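Glycerate dehydrogenase related protein (Thermoplasma acidophilum, PDB 3GVX) probably acts as an NAD(P)-dependent oxidoreductase of the D-isomer specific 2-hydroxyacid dehydrogenase family, reducing substrates such as glyoxylate or hydroxypyruvate. Local coordinates at residues Y130-R135 and S155-V160. Residue numbers count along the deposited sequence, not the author numbering.
Sequences YGGIGR and SVDQNV
Y130 and G131 form the turn that leads into helix 132-143, with G131 as N-cap and the first helical bond running from R135 N to G131 O (2.8 Å). Segment 155-160 is irregular: extended at V156 and D157, it then closes a type I turn from D157 to V160. The backbones come nearest at Y130–V156 (CA–CA 6.7 Å) and R135–N159 (7.7 Å). The Y130 side chain, with chi1 t, points at the loop and has the largest area covered by the other segment. Its OH donates to D157 OD1 (2.8 Å), an oxygen that also accepts from N159 N (2.9 Å) in an Asx turn, so one carboxylate oxygen both shapes the loop and holds the tyrosine. V160 CG2 lies over one ring face in a CH-pi contact, 3.9 Å from the centroid, while Y130 CD2 approaches V156 CA (3.7 Å). The R135 side chain (chi1 m, chi2 and chi3 t) runs stretched out beside the turn, so that NE and NH2 reach Y130 O in weak hydrogen bonds (3.2 and 3.3 Å). R135 NH1 stays 4.2 Å from D157 OD2, beyond a salt bridge; one water joins these two atoms, and another links D157 OD2, R135 O and N159 ND2. G131 and G134 fit the GxGxxG pattern of a Rossmann-type NAD-binding domain; Y130 and R135, beside these glycines, join the turn after strand 124-128 to the loop following strand 147-151.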
ATOM      1  N   TYR B 130     -19.095   0.591  -5.009  1.00 41.67           N
ATOM      2  CA  TYR B 130     -18.629   0.103  -3.732  1.00 40.87           C
ATOM      3  C   TYR B 130     -18.893  -1.353  -3.454  1.00 41.95           C
ATOM      4  O   TYR B 130     -19.666  -1.718  -2.556  1.00 40.50           O
ATOM      5  CB  TYR B 130     -19.189   0.933  -2.594  1.00 39.71           C
ATOM      6  CG  TYR B 130     -18.258   0.907  -1.413  1.00 39.68           C
ATOM      7  CD1 TYR B 130     -16.944   1.349  -1.538  1.00 37.59           C
ATOM      8  CD2 TYR B 130     -18.674   0.428  -0.178  1.00 38.89           C
ATOM      9  CE1 TYR B 130     -16.064   1.315  -0.457  1.00 37.74           C
ATOM     10  CE2 TYR B 130     -17.804   0.387   0.912  1.00 38.58           C
ATOM     11  CZ  TYR B 130     -16.504   0.836   0.765  1.00 37.32           C
ATOM     12  OH  TYR B 130     -15.666   0.811   1.843  1.00 37.95           O
ATOM     13  N   GLY B 131     -18.223  -2.198  -4.218  1.00 42.52           N
ATOM     14  CA  GLY B 131     -18.378  -3.619  -4.035  1.00 42.80           C
ATOM     15  C   GLY B 131     -17.193  -4.262  -3.308  1.00 42.16           C
ATOM     16  O   GLY B 131     -16.515  -3.606  -2.510  1.00 42.70           O
ATOM     17  N   GLY B 132     -16.968  -5.546  -3.566  1.00 40.99           N
ATOM     18  CA  GLY B 132     -15.873  -6.257  -2.936  1.00 39.39           C
ATOM     19  C   GLY B 132     -14.534  -5.575  -3.126  1.00 39.75           C
ATOM     20  O   GLY B 132     -13.735  -5.479  -2.203  1.00 38.37           O
ATOM     21  N   ILE B 133     -14.297  -5.081  -4.330  1.00 39.38           N
ATOM     22  CA  ILE B 133     -13.051  -4.407  -4.626  1.00 37.42           C
ATOM     23  C   ILE B 133     -12.987  -3.048  -3.954  1.00 37.42           C
ATOM     24  O   ILE B 133     -11.995  -2.706  -3.322  1.00 36.11           O
ATOM     25  CB  ILE B 133     -12.876  -4.263  -6.137  1.00 39.01           C
ATOM     26  CG1 ILE B 133     -12.771  -5.665  -6.753  1.00 38.29           C
ATOM     27  CG2 ILE B 133     -11.694  -3.350  -6.440  1.00 35.44           C
ATOM     28  CD1 ILE B 133     -12.664  -5.694  -8.247  1.00 39.88           C
ATOM     29  N   GLY B 134     -14.068  -2.293  -4.073  1.00 36.12           N
ATOM     30  CA  GLY B 134     -14.126  -0.987  -3.455  1.00 34.62           C
ATOM     31  C   GLY B 134     -13.992  -1.048  -1.948  1.00 34.39           C
ATOM     32  O   GLY B 134     -13.400  -0.155  -1.345  1.00 34.13           O
ATOM     33  N   ARG B 135     -14.532  -2.095  -1.332  1.00 32.35           N
ATOM     34  CA  ARG B 135     -14.445  -2.240   0.115  1.00 29.45           C
ATOM     35  C   ARG B 135     -13.036  -2.553   0.565  1.00 26.65           C
ATOM     36  O   ARG B 135     -12.561  -2.010   1.547  1.00 23.77           O
ATOM     37  CB  ARG B 135     -15.420  -3.313   0.602  1.00 32.77           C
ATOM     38  CG  ARG B 135     -16.875  -2.884   0.439  1.00 36.74           C
ATOM     39  CD  ARG B 135     -17.886  -4.016   0.561  1.00 38.52           C
ATOM     40  NE  ARG B 135     -19.175  -3.567   0.041  1.00 39.72           N
ATOM     41  CZ  ARG B 135     -20.156  -3.040   0.763  1.00 39.98           C
ATOM     42  NH1 ARG B 135     -20.027  -2.900   2.069  1.00 40.90           N
ATOM     43  NH2 ARG B 135     -21.254  -2.610   0.159  1.00 41.79           N
ATOM     44  N   SER B 155     -25.226   1.013   0.141  1.00 52.48           N
ATOM     45  CA  SER B 155     -24.453   0.187   1.045  1.00 50.77           C
ATOM     46  C   SER B 155     -22.992   0.575   0.991  1.00 50.74           C
ATOM     47  O   SER B 155     -22.305   0.404  -0.017  1.00 49.73           O
ATOM     48  CB  SER B 155     -24.614  -1.306   0.734  1.00 48.70           C
ATOM     49  OG  SER B 155     -24.362  -2.079   1.887  1.00 45.75           O
ATOM     50  N   VAL B 156     -22.547   1.154   2.092  1.00 50.39           N
ATOM     51  CA  VAL B 156     -21.169   1.538   2.249  1.00 48.87           C
ATOM     52  C   VAL B 156     -20.940   1.029   3.634  1.00 49.16           C
ATOM     53  O   VAL B 156     -21.883   0.650   4.330  1.00 50.85           O
ATOM     54  CB  VAL B 156     -20.952   3.073   2.237  1.00 47.33           C
ATOM     55  CG1 VAL B 156     -21.285   3.634   0.867  1.00 45.31           C
ATOM     56  CG2 VAL B 156     -21.751   3.729   3.363  1.00 45.68           C
ATOM     57  N   ASP B 157     -19.695   0.982   4.043  1.00 47.71           N
ATOM     58  CA  ASP B 157     -19.448   0.522   5.372  1.00 45.66           C
ATOM     59  C   ASP B 157     -18.797   1.631   6.146  1.00 44.01           C
ATOM     60  O   ASP B 157     -18.865   2.802   5.785  1.00 43.23           O
ATOM     61  CB  ASP B 157     -18.560  -0.713   5.356  1.00 46.46           C
ATOM     62  CG  ASP B 157     -17.288  -0.501   4.572  1.00 46.59           C
ATOM     63  OD1 ASP B 157     -16.904   0.658   4.345  1.00 44.74           O
ATOM     64  OD2 ASP B 157     -16.662  -1.497   4.180  1.00 47.64           O
ATOM     65  N   GLN B 158     -18.167   1.238   7.231  1.00 42.94           N
ATOM     66  CA  GLN B 158     -17.503   2.173   8.090  1.00 42.34           C
ATOM     67  C   GLN B 158     -16.237   2.788   7.490  1.00 40.09           C
ATOM     68  O   GLN B 158     -15.771   3.785   8.003  1.00 40.21           O
ATOM     69  CB  GLN B 158     -17.125   1.479   9.385  1.00 45.49           C
ATOM     70  CG  GLN B 158     -15.671   1.099   9.390  1.00 49.91           C
ATOM     71  CD  GLN B 158     -15.435  -0.241  10.011  1.00 54.55           C
ATOM     72  OE1 GLN B 158     -15.197  -0.349  11.216  1.00 55.05           O
ATOM     73  NE2 GLN B 158     -15.513  -1.287   9.195  1.00 55.29           N
ATOM     74  N   ASN B 159     -15.651   2.212   6.444  1.00 36.00           N
ATOM     75  CA  ASN B 159     -14.440   2.822   5.905  1.00 34.26           C
ATOM     76  C   ASN B 159     -14.709   3.907   4.868  1.00 33.74           C
ATOM     77  O   ASN B 159     -13.821   4.308   4.123  1.00 32.91           O
ATOM     78  CB  ASN B 159     -13.497   1.764   5.333  1.00 31.24           C
ATOM     79  CG  ASN B 159     -12.831   0.954   6.402  1.00 31.15           C
ATOM     80  OD1 ASN B 159     -12.576   1.446   7.501  1.00 32.47           O
ATOM     81  ND2 ASN B 159     -12.540  -0.301   6.092  1.00 31.72           N
ATOM     82  N   VAL B 160     -15.947   4.380   4.834  1.00 33.93           N
ATOM     83  CA  VAL B 160     -16.332   5.438   3.917  1.00 35.29           C
ATOM     84  C   VAL B 160     -16.668   6.702   4.689  1.00 37.30           C
ATOM     85  O   VAL B 160     -17.518   6.686   5.568  1.00 39.16           O
ATOM     86  CB  VAL B 160     -17.563   5.065   3.094  1.00 34.26           C
ATOM     87  CG1 VAL B 160     -17.997   6.279   2.285  1.00 32.33           C
ATOM     88  CG2 VAL B 160     -17.279   3.862   2.192  1.00 33.56           C
TER
HETATM   89  O   HOH W   1     -14.024  -1.471   3.744  1.00 23.96           O
HETATM   90  O   HOH W   2     -17.665  -4.135   3.620  1.00 42.12           O